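PDB 3WEV: L-lysine 6-oxidase from Marinomonas mediterranea, which catalyses the oxidative deamination of free L-lysine at its epsilon-amino group with a cysteine tryptophylquinone cofactor, releasing hydrogen peroxide that kills bacteria. Local coordinates for residues T19-L24 with C55-G60; S154-P159 with H178-G183; F273-D278 with D465-K470; G382-S387 with S527-S532. All coordinates share one frame; numbering follows the deposited sequence.

Interaction 1: residues T19-L24 with C55-G60; sequences TDNFVL and CIRRQG. With EDO (1,2-ethanediol), chain S.
V23 is gripped at both its N and its O by the neighbouring strand: its N donates to R58 O at 2.9 Å, and its O accepts from G60 N at 2.9 Å. V23 thus pairs with Q59 in parallel register, and Q59 CA adds a CA-H...O contact to V23 O. Upstream the strands part, and two waters fill in: one links N21 O to R58 N, another accepts from R58 NE and lies within hydrogen-bonding distance of T19 O.

Two arginines reach back across the pair. R58 NH2 meets T19 O at 2.9 Å, lying in the carbonyl plane on a lone pair, with the oxygen at the edge of the guanidinium; R58 NH1 turns to G197 O and T184 OG1. R57 makes two weak bonds, from NE to N21 OD1 (2.9 Å) and from NH2 to F22 O (3.2 Å), while E35 forms a salt bridge with NH2 and N48 O receives NH1. The bend at chi3 (71°) swings this guanidinium back over V23.

Apolar contact comes from V23 CG1, which sits 3.5 Å above the centre of one guanidinium face of R57. An ethanediol, probably from the crystallisation liquor, has O1 over the opposite face and accepts from N21 ND2. This is a short parallel strand, 22-24, added beside strand 58-66 in the mixed beta-sheet of the N-terminal region.

Interaction 2: residues S154-P159 with H178-G183; sequences SINNIP and HFESLG
S154 and S181 face each other as an antiparallel non-hydrogen-bonded pair, their CA atoms 4.4 Å apart, where strand 150-154 ends beside the start of strand 181-187. One residue further, I155 N donates to E180 O at 2.9 Å, a nearly straight bond (166° at the hydrogen), and S154 CA-H leans on the same oxygen. From there the chain leaves the sheet in a type I beta turn, S154 to N157. The turn is reinforced from within: S154 OG accepts from N156 N in an ST turn, and N157 OD1 accepts from S154 N. S181 OG forms a second ST turn with G183 N and also bonds to E152, so each serine of the pair closes a small turn in its own chain.

Among the side chains, I155 CG2 approaches the F179 ring obliquely, 3.8 Å from CE2, while CD1 reaches F179 O. CG1 lies between the backbone N and carbonyl carbon (chi1 63°), which lays that branch against the E180 backbone. F201 meets the F179 ring edge-to-face. At the solvent side N156 ND2 and E180 OE1 are 4.0 Å apart and joined through a water, weakly bonded to the carboxylate; another water ties E180 OE1 at 3.1 Å to S154 OG at 2.6 Å.

Interaction 3: residues F273-D278 with D465-K470; sequences FDLVPD and DAYQIK
The exit of helix 261-272 meets a type II beta turn, D465 to Q468, and F273, the first residue to leave helical geometry, lays its ring against the beginning of that turn. D465 CA stands over one ring face, 4.1 Å from the centroid and 18° off the normal, a CH-pi contact displaced toward the rim. F273 CG is anti to its carbonyl carbon (chi1 -65°), which sends the ring alongside D465, the two side chains running past each other in opposite directions. F273 CB comes to 3.6 Å from D465 OD1.

That carboxylate oxygen has two hydrogen-bond donors. A466 N, at 2.8 Å, approaches it on the anti side, 31° out of the carboxylate plane. A water, also 2.8 Å from D465 OD1, spans to F273 O at 2.7 Å and is the polar link across a contact that has no direct hydrogen bond.

Beyond the ring, L275 straddles the methyl of A466: CD1 lies 3.8 Å from A466 CB and CD2 3.9 Å. The same CD2 reaches the edge of the Y467 ring near CE1, at 4.5 Å. Y467 carries the contact back to the helix, since its OH bonds to S262 and its side chain touches C265 and F266; F266 also touches L275. What results is a mostly apolar junction between a post-helical loop and a type II turn leading into strand 468-469.

Interaction 4: residues G382-S387 with S527-S532; sequences GSNSVS and SVNKAS. With LYS (lysine), chain M.
N529 pushes its side chain into the curve of the 384-387 loop, and its amide is the centre of the contact. CB passes 3.5 Å from S385 O. CG then comes to 3.2 Å from the same oxygen, and OD1 lies beside it too, a close approach of two acceptors rather than a bond. ND2, at the tip, donates twice: to N384 O at 3.0 Å and to S387 O at 3.0 Å. The second bond is the straighter, 166° at the hydrogen against 146°, and S387 O lies near the amide plane of N529; ND2 nevertheless stands well above the carbonyl plane of each acceptor. Holding two carbonyls three residues apart fixes the rotation of this amide.

The loop is shaped from inside by N384, whose OD1 accepts from both V386 N and S387 N, an Asx turn and an Asx motif on one oxygen. Its ND2 gives to S387 OG and to V398 O, and S387 OG is also hydrogen-bonded to E101.

Next to N529, K530 stretches out fully beyond CG, laying CD along V386 O at 3.4 Å and carrying NZ to OXT of the bound lysine at 2.6 Å. V386 CG1 covers the ligand carboxylate 3.7 Å from its O, so both segments contact the substrate.

Around this, S388 OG ties N529 N and K530 O to the continuing loop. N384 belongs to a classic beta bulge opposite E400, S385 packs on W580 and on strand 518-522, and K530 begins the long strand 530-543, paired with 557-571.

Interactions 1 and 2 belong to one mixed sheet of the N-terminal region: their centres are 18 Å apart, and they touch where R58 NH1 packs 3.8 Å from G183 CA. Interaction 3 lies well apart from both, its nearest atoms about 16 Å from interaction 1 and about 17 Å from interaction 2. Interaction 4 alone among the four contacts the bound lysine substrate. Its centre is 39 Å from that of interaction 1, on the opposite side of the chain's centre, and 40 Å from that of interaction 2. Along the sequence interactions 3 and 4 interleave, although about 18 Å separates their nearest atoms, whereas interaction 1 closes before interaction 2 opens, and both are complete before interactions 3 and 4 begin.

Interaction 1: residues T19-L24 with C55-G60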
loop_
_atom_site.group_PDB
_atom_site.type_symbol
_atom_site.label_atom_id
_atom_site.label_comp_id
_atom_site.label_asym_id
_atom_site.label_seq_id
_atom_site.Cartn_x
_atom_site.Cartn_y
_atom_site.Cartn_z
ATOM N N THR B 19 -23.671 26.673 4.251
ATOM C CA THR B 19 -23.962 27.312 2.979
ATOM C C THR B 19 -24.341 28.805 3.078
ATOM O O THR B 19 -24.041 29.597 2.134
ATOM C CB THR B 19 -24.987 26.464 2.109
ATOM O OG1 THR B 19 -25.057 26.977 0.764
ATOM C CG2 THR B 19 -26.421 26.475 2.713
ATOM N N ASP B 20 -24.963 29.211 4.180
ATOM C CA ASP B 20 -25.421 30.580 4.330
ATOM C C ASP B 20 -24.399 31.470 5.032
ATOM O O ASP B 20 -24.691 32.616 5.293
ATOM C CB ASP B 20 -26.744 30.636 5.101
ATOM C CG ASP B 20 -27.916 30.088 4.285
ATOM O OD1 ASP B 20 -27.912 30.104 3.019
ATOM O OD2 ASP B 20 -28.790 29.522 4.930
ATOM N N ASN B 21 -23.246 30.898 5.381
ATOM C CA ASN B 21 -22.232 31.589 6.180
ATOM C C ASN B 21 -20.962 31.903 5.338
ATOM O O ASN B 21 -20.099 31.020 5.114
ATOM C CB ASN B 21 -21.857 30.729 7.367
ATOM C CG ASN B 21 -20.920 31.464 8.329
ATOM O OD1 ASN B 21 -20.658 32.630 8.160
ATOM N ND2 ASN B 21 -20.500 30.802 9.366
ATOM N N PHE B 22 -20.922 33.119 4.819
ATOM C CA PHE B 22 -19.881 33.488 3.852
ATOM C C PHE B 22 -19.355 34.907 4.102
ATOM O O PHE B 22 -19.974 35.694 4.831
ATOM C CB PHE B 22 -20.374 33.318 2.435
ATOM C CG PHE B 22 -21.647 34.042 2.100
ATOM C CD1 PHE B 22 -21.623 35.332 1.695
ATOM C CD2 PHE B 22 -22.863 33.384 2.162
ATOM C CE1 PHE B 22 -22.803 36.009 1.346
ATOM C CE2 PHE B 22 -24.057 34.039 1.868
ATOM C CZ PHE B 22 -24.032 35.352 1.438
ATOM N N VAL B 23 -18.211 35.219 3.505
ATOM C CA VAL B 23 -17.660 36.557 3.479
ATOM C C VAL B 23 -17.667 36.962 2.022
ATOM O O VAL B 23 -17.884 36.121 1.155
ATOM C CB VAL B 23 -16.196 36.666 4.012
ATOM C CG1 VAL B 23 -16.154 36.393 5.495
ATOM C CG2 VAL B 23 -15.208 35.715 3.331
ATOM N N LEU B 24 -17.519 38.255 1.754
ATOM C CA LEU B 24 -17.453 38.779 0.413
ATOM C C LEU B 24 -16.041 39.184 0.034
ATOM O O LEU B 24 -15.143 39.187 0.875
ATOM C CB LEU B 24 -18.336 40.013 0.293
ATOM C CG LEU B 24 -19.821 39.796 0.619
ATOM C CD1 LEU B 24 -20.642 41.082 0.471
ATOM C CD2 LEU B 24 -20.328 38.755 -0.341
ATOM N N CYS B 55 -14.968 25.327 10.613
ATOM C CA CYS B 55 -15.173 25.153 9.161
ATOM C C CYS B 55 -14.943 26.462 8.444
ATOM O O CYS B 55 -15.348 27.559 8.898
ATOM C CB CYS B 55 -16.545 24.576 8.823
ATOM S SG CYS B 55 -16.896 22.988 9.694
ATOM N N ILE B 56 -14.269 26.384 7.302
ATOM C CA ILE B 56 -13.899 27.591 6.600
ATOM C C ILE B 56 -15.133 28.183 5.878
ATOM O O ILE B 56 -15.860 27.463 5.143
ATOM C CB ILE B 56 -12.747 27.315 5.626
ATOM C CG1 ILE B 56 -11.468 27.016 6.426
ATOM C CG2 ILE B 56 -12.567 28.448 4.622
ATOM C CD1 ILE B 56 -10.360 26.512 5.545
ATOM N N ARG B 57 -15.343 29.475 6.083
ATOM C CA ARG B 57 -16.403 30.195 5.366
ATOM C C ARG B 57 -16.065 30.426 3.890
ATOM O O ARG B 57 -14.960 30.857 3.554
ATOM C CB ARG B 57 -16.669 31.523 6.049
ATOM C CG ARG B 57 -17.108 31.336 7.496
ATOM C CD ARG B 57 -16.979 32.615 8.292
ATOM N NE ARG B 57 -17.976 33.635 7.910
ATOM C CZ ARG B 57 -17.934 34.921 8.227
ATOM N NH1 ARG B 57 -16.937 35.423 8.895
ATOM N NH2 ARG B 57 -18.918 35.714 7.853
ATOM N N ARG B 58 -17.009 30.130 3.001
ATOM C CA ARG B 58 -16.883 30.551 1.600
ATOM C C ARG B 58 -16.644 32.013 1.459
ATOM O O ARG B 58 -17.118 32.813 2.306
ATOM C CB ARG B 58 -18.097 30.130 0.758
ATOM C CG ARG B 58 -18.163 28.622 0.559
ATOM C CD ARG B 58 -19.204 28.180 -0.501
ATOM N NE ARG B 58 -20.560 28.585 -0.089
ATOM C CZ ARG B 58 -21.655 28.411 -0.845
ATOM N NH1 ARG B 58 -21.548 27.903 -2.095
ATOM N NH2 ARG B 58 -22.840 28.802 -0.372
ATOM N N GLN B 59 -15.905 32.363 0.401
ATOM C CA GLN B 59 -15.756 33.706 -0.042
ATOM C C GLN B 59 -16.486 33.847 -1.332
ATOM O O GLN B 59 -16.287 33.055 -2.247
ATOM C CB GLN B 59 -14.303 34.046 -0.288
ATOM C CG GLN B 59 -13.988 35.426 -0.766
ATOM C CD GLN B 59 -12.460 35.626 -0.818
ATOM O OE1 GLN B 59 -11.801 35.385 0.156
ATOM N NE2 GLN B 59 -11.936 35.939 -1.913
ATOM N N GLY B 60 -17.326 34.859 -1.403
ATOM C CA GLY B 60 -18.121 35.065 -2.624
ATOM C C GLY B 60 -17.667 36.275 -3.343
ATOM O O GLY B 60 -17.057 37.155 -2.762
HETATM C C1 EDO S . -20.374 32.018 12.475
HETATM O O1 EDO S . -19.254 32.262 11.607
HETATM C C2 EDO S . -19.925 31.241 13.693
HETATM O O2 EDO S . -20.604 29.996 13.884
HETATM O O HOH W 1 -21.233 29.988 2.192
HETATM O O HOH W 2 -19.521 28.960 3.701
#

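Interaction 2: residues S154-P159 with H178-G183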
loop_
_atom_site.group_PDB
_atom_site.type_symbol
_atom_site.label_atom_id
_atom_site.label_comp_id
_atom_site.label_asym_id
_atom_site.label_seq_id
_atom_site.Cartn_x
_atom_site.Cartn_y
_atom_site.Cartn_z
ATOM N N SER B 154 -26.762 22.910 -8.298
ATOM C CA SER B 154 -26.953 21.607 -7.738
ATOM C C SER B 154 -27.231 20.562 -8.788
ATOM O O SER B 154 -27.907 20.842 -9.784
ATOM C CB SER B 154 -28.152 21.595 -6.753
ATOM O OG SER B 154 -28.437 20.283 -6.223
ATOM N N ILE B 155 -26.863 19.334 -8.453
ATOM C CA ILE B 155 -27.260 18.143 -9.267
ATOM C C ILE B 155 -28.786 18.011 -9.295
ATOM O O ILE B 155 -29.307 17.343 -10.153
ATOM C CB ILE B 155 -26.646 16.844 -8.763
ATOM C CG1 ILE B 155 -27.112 16.474 -7.340
ATOM C CG2 ILE B 155 -25.124 16.910 -8.785
ATOM C CD1 ILE B 155 -26.801 15.049 -6.936
ATOM N N ASN B 156 -29.491 18.661 -8.370
ATOM C CA ASN B 156 -30.968 18.564 -8.311
ATOM C C ASN B 156 -31.732 19.633 -9.031
ATOM O O ASN B 156 -32.934 19.599 -9.005
ATOM C CB ASN B 156 -31.416 18.542 -6.860
ATOM C CG ASN B 156 -30.800 17.402 -6.121
ATOM O OD1 ASN B 156 -30.817 16.268 -6.599
ATOM N ND2 ASN B 156 -30.244 17.675 -4.957
ATOM N N ASN B 157 -31.078 20.618 -9.652
ATOM C CA ASN B 157 -31.819 21.644 -10.424
ATOM C C ASN B 157 -31.197 21.923 -11.771
ATOM O O ASN B 157 -31.136 23.035 -12.222
ATOM C CB ASN B 157 -32.040 22.947 -9.598
ATOM C CG ASN B 157 -30.740 23.672 -9.224
ATOM O OD1 ASN B 157 -29.643 23.180 -9.457
ATOM N ND2 ASN B 157 -30.881 24.874 -8.671
ATOM N N ILE B 158 -30.678 20.890 -12.418
ATOM C CA ILE B 158 -30.155 21.045 -13.780
ATOM C C ILE B 158 -31.307 21.465 -14.730
ATOM O O ILE B 158 -32.311 20.795 -14.758
ATOM C CB ILE B 158 -29.550 19.720 -14.291
ATOM C CG1 ILE B 158 -28.431 19.218 -13.337
ATOM C CG2 ILE B 158 -29.032 19.915 -15.706
ATOM C CD1 ILE B 158 -27.986 17.813 -13.612
ATOM N N PRO B 159 -31.149 22.537 -15.527
ATOM C CA PRO B 159 -32.214 22.913 -16.445
ATOM C C PRO B 159 -32.532 21.810 -17.449
ATOM O O PRO B 159 -31.652 21.128 -17.964
ATOM C CB PRO B 159 -31.670 24.132 -17.186
ATOM C CG PRO B 159 -30.519 24.617 -16.405
ATOM C CD PRO B 159 -30.074 23.544 -15.447
ATOM N N HIS B 178 -20.285 12.004 -1.500
ATOM C CA HIS B 178 -21.420 12.337 -2.391
ATOM C C HIS B 178 -21.251 13.754 -2.941
ATOM O O HIS B 178 -21.315 14.724 -2.185
ATOM C CB HIS B 178 -22.785 12.244 -1.665
ATOM C CG HIS B 178 -23.047 10.918 -0.998
ATOM N ND1 HIS B 178 -23.410 9.775 -1.701
ATOM C CD2 HIS B 178 -23.024 10.557 0.314
ATOM C CE1 HIS B 178 -23.573 8.773 -0.855
ATOM N NE2 HIS B 178 -23.340 9.221 0.372
ATOM N N PHE B 179 -21.024 13.871 -4.235
ATOM C CA PHE B 179 -21.042 15.165 -4.917
ATOM C C PHE B 179 -22.469 15.722 -5.119
ATOM O O PHE B 179 -23.346 15.027 -5.613
ATOM C CB PHE B 179 -20.368 15.068 -6.282
ATOM C CG PHE B 179 -20.400 16.369 -7.012
ATOM C CD1 PHE B 179 -19.529 17.395 -6.633
ATOM C CD2 PHE B 179 -21.347 16.622 -7.952
ATOM C CE1 PHE B 179 -19.589 18.608 -7.241
ATOM C CE2 PHE B 179 -21.418 17.846 -8.566
ATOM C CZ PHE B 179 -20.527 18.856 -8.195
ATOM N N GLU B 180 -22.702 16.990 -4.784
ATOM C CA GLU B 180 -24.006 17.602 -4.987
ATOM C C GLU B 180 -24.037 18.982 -5.609
ATOM O O GLU B 180 -25.051 19.371 -6.155
ATOM C CB GLU B 180 -24.642 17.776 -3.648
ATOM C CG GLU B 180 -25.266 16.542 -3.083
ATOM C CD GLU B 180 -26.193 16.995 -1.994
ATOM O OE1 GLU B 180 -27.222 17.612 -2.339
ATOM O OE2 GLU B 180 -25.811 16.854 -0.828
ATOM N N SER B 181 -22.953 19.753 -5.501
ATOM C CA SER B 181 -23.000 21.152 -5.900
ATOM C C SER B 181 -21.652 21.754 -6.299
ATOM O O SER B 181 -20.627 21.413 -5.718
ATOM C CB SER B 181 -23.535 21.926 -4.711
ATOM O OG SER B 181 -23.585 23.310 -4.969
ATOM N N LEU B 182 -21.663 22.681 -7.249
ATOM C CA LEU B 182 -20.494 23.475 -7.588
ATOM C C LEU B 182 -20.493 24.827 -6.881
ATOM O O LEU B 182 -19.557 25.626 -7.022
ATOM C CB LEU B 182 -20.421 23.689 -9.093
ATOM C CG LEU B 182 -19.916 22.479 -9.904
ATOM C CD1 LEU B 182 -19.935 22.834 -11.405
ATOM C CD2 LEU B 182 -18.526 22.021 -9.470
ATOM N N GLY B 183 -21.605 25.169 -6.223
ATOM C CA GLY B 183 -21.726 26.485 -5.572
ATOM C C GLY B 183 -23.093 27.074 -5.526
ATOM O O GLY B 183 -24.105 26.347 -5.650
HETATM O O HOH W 3 -27.503 20.278 -3.850
HETATM O O HOH W 4 -28.858 15.168 -3.559
#

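Interaction 3: residues F273-D278 with D465-K470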
loop_
_atom_site.group_PDB
_atom_site.type_symbol
_atom_site.label_atom_id
_atom_site.label_comp_id
_atom_site.label_asym_id
_atom_site.label_seq_id
_atom_site.Cartn_x
_atom_site.Cartn_y
_atom_site.Cartn_z
ATOM N N PHE B 273 -2.005 43.537 -26.431
ATOM C CA PHE B 273 -3.283 44.249 -26.756
ATOM C C PHE B 273 -3.150 45.774 -26.701
ATOM O O PHE B 273 -4.112 46.462 -26.549
ATOM C CB PHE B 273 -4.362 43.761 -25.828
ATOM C CG PHE B 273 -4.691 42.336 -26.024
ATOM C CD1 PHE B 273 -5.501 41.951 -27.073
ATOM C CD2 PHE B 273 -4.208 41.355 -25.149
ATOM C CE1 PHE B 273 -5.807 40.607 -27.289
ATOM C CE2 PHE B 273 -4.524 40.022 -25.345
ATOM C CZ PHE B 273 -5.306 39.637 -26.413
ATOM N N ASP B 274 -1.934 46.290 -26.774
ATOM C CA ASP B 274 -1.739 47.732 -26.842
ATOM C C ASP B 274 -2.338 48.491 -25.642
ATOM O O ASP B 274 -2.732 49.670 -25.755
ATOM C CB ASP B 274 -2.313 48.260 -28.213
ATOM C CG ASP B 274 -1.630 49.535 -28.672
ATOM O OD1 ASP B 274 -0.370 49.539 -28.670
ATOM O OD2 ASP B 274 -2.338 50.530 -29.032
ATOM N N LEU B 275 -2.290 47.867 -24.460
ATOM C CA LEU B 275 -2.962 48.401 -23.324
ATOM C C LEU B 275 -2.329 49.718 -22.887
ATOM O O LEU B 275 -3.025 50.603 -22.383
ATOM C CB LEU B 275 -2.951 47.343 -22.168
ATOM C CG LEU B 275 -3.634 47.759 -20.875
ATOM C CD1 LEU B 275 -5.138 47.967 -21.059
ATOM C CD2 LEU B 275 -3.406 46.707 -19.797
ATOM N N VAL B 276 -1.021 49.851 -23.083
ATOM C CA VAL B 276 -0.308 51.081 -22.709
ATOM C C VAL B 276 0.667 51.507 -23.818
ATOM O O VAL B 276 1.881 51.216 -23.791
ATOM C CB VAL B 276 0.406 50.982 -21.355
ATOM C CG1 VAL B 276 0.878 52.371 -20.916
ATOM C CG2 VAL B 276 -0.501 50.366 -20.267
ATOM N N PRO B 277 0.123 52.151 -24.857
ATOM C CA PRO B 277 0.949 52.550 -26.030
ATOM C C PRO B 277 2.263 53.291 -25.696
ATOM O O PRO B 277 3.263 53.058 -26.354
ATOM C CB PRO B 277 -0.024 53.420 -26.869
ATOM C CG PRO B 277 -1.404 52.983 -26.453
ATOM C CD PRO B 277 -1.279 52.611 -24.965
ATOM N N ASP B 278 2.299 54.133 -24.661
ATOM C CA ASP B 278 3.544 54.805 -24.283
ATOM C C ASP B 278 4.629 53.872 -23.710
ATOM O O ASP B 278 5.809 54.234 -23.681
ATOM C CB ASP B 278 3.309 55.918 -23.256
ATOM C CG ASP B 278 2.531 57.124 -23.810
ATOM O OD1 ASP B 278 2.388 57.262 -25.038
ATOM O OD2 ASP B 278 2.055 57.925 -22.976
ATOM N N ASP B 465 -9.405 40.863 -25.036
ATOM C CA ASP B 465 -8.720 42.166 -24.836
ATOM C C ASP B 465 -8.019 42.039 -23.470
ATOM O O ASP B 465 -8.291 41.108 -22.731
ATOM C CB ASP B 465 -9.707 43.368 -24.839
ATOM C CG ASP B 465 -9.027 44.711 -25.122
ATOM O OD1 ASP B 465 -7.747 44.879 -25.047
ATOM O OD2 ASP B 465 -9.789 45.652 -25.386
ATOM N N ALA B 466 -7.142 42.961 -23.134
ATOM C CA ALA B 466 -6.557 42.943 -21.771
ATOM C C ALA B 466 -7.590 42.675 -20.687
ATOM O O ALA B 466 -8.591 43.393 -20.575
ATOM C CB ALA B 466 -5.878 44.260 -21.466
ATOM N N TYR B 467 -7.275 41.735 -19.793
ATOM C CA TYR B 467 -8.120 41.382 -18.579
ATOM C C TYR B 467 -9.461 40.754 -18.935
ATOM O O TYR B 467 -10.230 40.373 -18.033
ATOM C CB TYR B 467 -8.375 42.550 -17.641
ATOM C CG TYR B 467 -7.186 43.002 -16.763
ATOM C CD1 TYR B 467 -6.165 43.827 -17.270
ATOM C CD2 TYR B 467 -7.052 42.565 -15.480
ATOM C CE1 TYR B 467 -5.102 44.197 -16.476
ATOM C CE2 TYR B 467 -6.003 42.970 -14.686
ATOM C CZ TYR B 467 -5.024 43.781 -15.191
ATOM O OH TYR B 467 -3.972 44.198 -14.382
ATOM N N GLN B 468 -9.739 40.571 -20.226
ATOM C CA GLN B 468 -11.031 39.988 -20.671
ATOM C C GLN B 468 -10.996 38.643 -21.391
ATOM O O GLN B 468 -10.470 38.557 -22.511
ATOM C CB GLN B 468 -11.724 40.959 -21.627
ATOM C CG GLN B 468 -12.271 42.199 -21.025
ATOM C CD GLN B 468 -13.010 42.988 -22.125
ATOM O OE1 GLN B 468 -13.571 42.420 -23.132
ATOM N NE2 GLN B 468 -12.926 44.274 -22.005
ATOM N N ILE B 469 -11.551 37.616 -20.770
ATOM C CA ILE B 469 -11.508 36.297 -21.306
ATOM C C ILE B 469 -12.443 36.217 -22.528
ATOM O O ILE B 469 -13.555 36.684 -22.477
ATOM C CB ILE B 469 -11.970 35.240 -20.295
ATOM C CG1 ILE B 469 -11.039 35.249 -19.065
ATOM C CG2 ILE B 469 -11.965 33.877 -20.931
ATOM C CD1 ILE B 469 -9.608 34.955 -19.366
ATOM N N LYS B 470 -11.944 35.654 -23.614
ATOM C CA LYS B 470 -12.768 35.419 -24.793
ATOM C C LYS B 470 -13.630 34.211 -24.589
ATOM O O LYS B 470 -13.180 33.170 -24.103
ATOM C CB LYS B 470 -11.872 35.205 -26.009
ATOM C CG LYS B 470 -12.638 35.273 -27.341
ATOM C CD LYS B 470 -11.836 34.708 -28.465
ATOM C CE LYS B 470 -10.631 35.569 -28.776
ATOM N NZ LYS B 470 -10.356 35.599 -30.248
HETATM O O HOH W 5 -5.827 46.780 -24.463
#

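Interaction 4: residues G382-S387 with S527-S532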
loop_
_atom_site.group_PDB
_atom_site.type_symbol
_atom_site.label_atom_id
_atom_site.label_comp_id
_atom_site.label_asym_id
_atom_site.label_seq_id
_atom_site.Cartn_x
_atom_site.Cartn_y
_atom_site.Cartn_z
ATOM N N GLY B 382 11.230 28.684 -10.013
ATOM C CA GLY B 382 10.517 28.963 -11.266
ATOM C C GLY B 382 9.451 27.950 -11.613
ATOM O O GLY B 382 9.038 27.150 -10.759
ATOM N N SER B 383 9.004 28.023 -12.877
ATOM C CA SER B 383 7.906 27.255 -13.335
ATOM C C SER B 383 8.274 25.836 -13.777
ATOM O O SER B 383 7.391 25.090 -14.136
ATOM C CB SER B 383 7.062 28.016 -14.411
ATOM O OG SER B 383 6.360 29.150 -13.910
ATOM N N ASN B 384 9.546 25.450 -13.724
ATOM C CA ASN B 384 9.921 24.047 -13.760
ATOM C C ASN B 384 11.218 23.747 -13.168
ATOM O O ASN B 384 12.278 23.710 -13.834
ATOM C CB ASN B 384 9.844 23.370 -15.137
ATOM C CG ASN B 384 10.156 21.890 -15.050
ATOM O OD1 ASN B 384 10.003 21.251 -13.982
ATOM N ND2 ASN B 384 10.550 21.314 -16.161
ATOM N N SER B 385 11.167 23.510 -11.858
ATOM C CA SER B 385 12.327 23.107 -11.076
ATOM C C SER B 385 12.160 21.571 -10.705
ATOM O O SER B 385 12.930 21.060 -9.866
ATOM C CB SER B 385 12.334 23.907 -9.751
ATOM O OG SER B 385 11.053 23.707 -9.126
ATOM N N VAL B 386 11.190 20.894 -11.340
ATOM C CA VAL B 386 10.769 19.538 -11.028
ATOM C C VAL B 386 11.358 18.419 -11.953
ATOM O O VAL B 386 11.870 17.398 -11.453
ATOM C CB VAL B 386 9.235 19.495 -11.048
ATOM C CG1 VAL B 386 8.723 18.079 -10.797
ATOM C CG2 VAL B 386 8.692 20.433 -9.944
ATOM N N SER B 387 11.246 18.622 -13.275
ATOM C CA SER B 387 11.594 17.618 -14.261
ATOM C C SER B 387 12.791 18.058 -15.095
ATOM O O SER B 387 12.919 19.189 -15.400
ATOM C CB SER B 387 10.375 17.314 -15.162
ATOM O OG SER B 387 9.700 18.453 -15.661
ATOM N N SER B 527 20.312 21.750 -17.500
ATOM C CA SER B 527 19.315 20.785 -18.051
ATOM C C SER B 527 18.751 19.758 -17.037
ATOM O O SER B 527 17.823 19.028 -17.352
ATOM C CB SER B 527 19.883 20.075 -19.298
ATOM O OG SER B 527 20.867 19.126 -18.958
ATOM N N VAL B 528 19.239 19.816 -15.796
ATOM C CA VAL B 528 18.933 18.796 -14.833
ATOM C C VAL B 528 18.202 19.346 -13.647
ATOM O O VAL B 528 18.668 20.273 -13.000
ATOM C CB VAL B 528 20.165 18.038 -14.338
ATOM C CG1 VAL B 528 19.721 16.969 -13.335
ATOM C CG2 VAL B 528 20.858 17.327 -15.465
ATOM N N ASN B 529 17.053 18.756 -13.345
ATOM C CA ASN B 529 16.413 18.995 -12.047
ATOM C C ASN B 529 16.520 17.830 -11.046
ATOM O O ASN B 529 16.788 18.066 -9.850
ATOM C CB ASN B 529 14.949 19.411 -12.228
ATOM C CG ASN B 529 14.787 20.905 -12.470
ATOM O OD1 ASN B 529 15.372 21.729 -11.786
ATOM N ND2 ASN B 529 13.952 21.248 -13.410
ATOM N N LYS B 530 16.356 16.599 -11.531
ATOM C CA LYS B 530 16.469 15.448 -10.702
ATOM C C LYS B 530 17.330 14.398 -11.417
ATOM O O LYS B 530 17.518 14.394 -12.644
ATOM C CB LYS B 530 15.097 14.893 -10.300
ATOM C CG LYS B 530 14.345 15.822 -9.377
ATOM C CD LYS B 530 13.005 15.306 -9.019
ATOM C CE LYS B 530 12.331 16.326 -8.119
ATOM N NZ LYS B 530 11.028 15.749 -7.717
ATOM N N ALA B 531 17.832 13.490 -10.622
ATOM C CA ALA B 531 18.695 12.425 -11.106
ATOM C C ALA B 531 18.478 11.211 -10.209
ATOM O O ALA B 531 17.902 11.336 -9.139
ATOM C CB ALA B 531 20.119 12.886 -10.999
ATOM N N SER B 532 18.922 10.034 -10.658
ATOM C CA SER B 532 18.995 8.908 -9.777
ATOM C C SER B 532 20.255 9.114 -8.935
ATOM O O SER B 532 21.260 9.601 -9.453
ATOM C CB SER B 532 19.087 7.600 -10.567
ATOM O OG SER B 532 20.352 7.518 -11.167
HETATM N N LYS M . 7.756 19.029 -5.082
HETATM C CA LYS M . 6.958 18.482 -6.215
HETATM C C LYS M . 7.803 17.425 -6.992
HETATM O O LYS M . 7.169 16.680 -7.789
HETATM C CB LYS M . 6.371 19.619 -7.088
HETATM C CG LYS M . 5.742 20.871 -6.468
HETATM C CD LYS M . 4.461 21.362 -7.139
HETATM C CE LYS M . 4.162 22.832 -6.855
HETATM N NZ LYS M . 3.563 23.725 -7.626
HETATM O OXT LYS M . 9.067 17.266 -6.880
#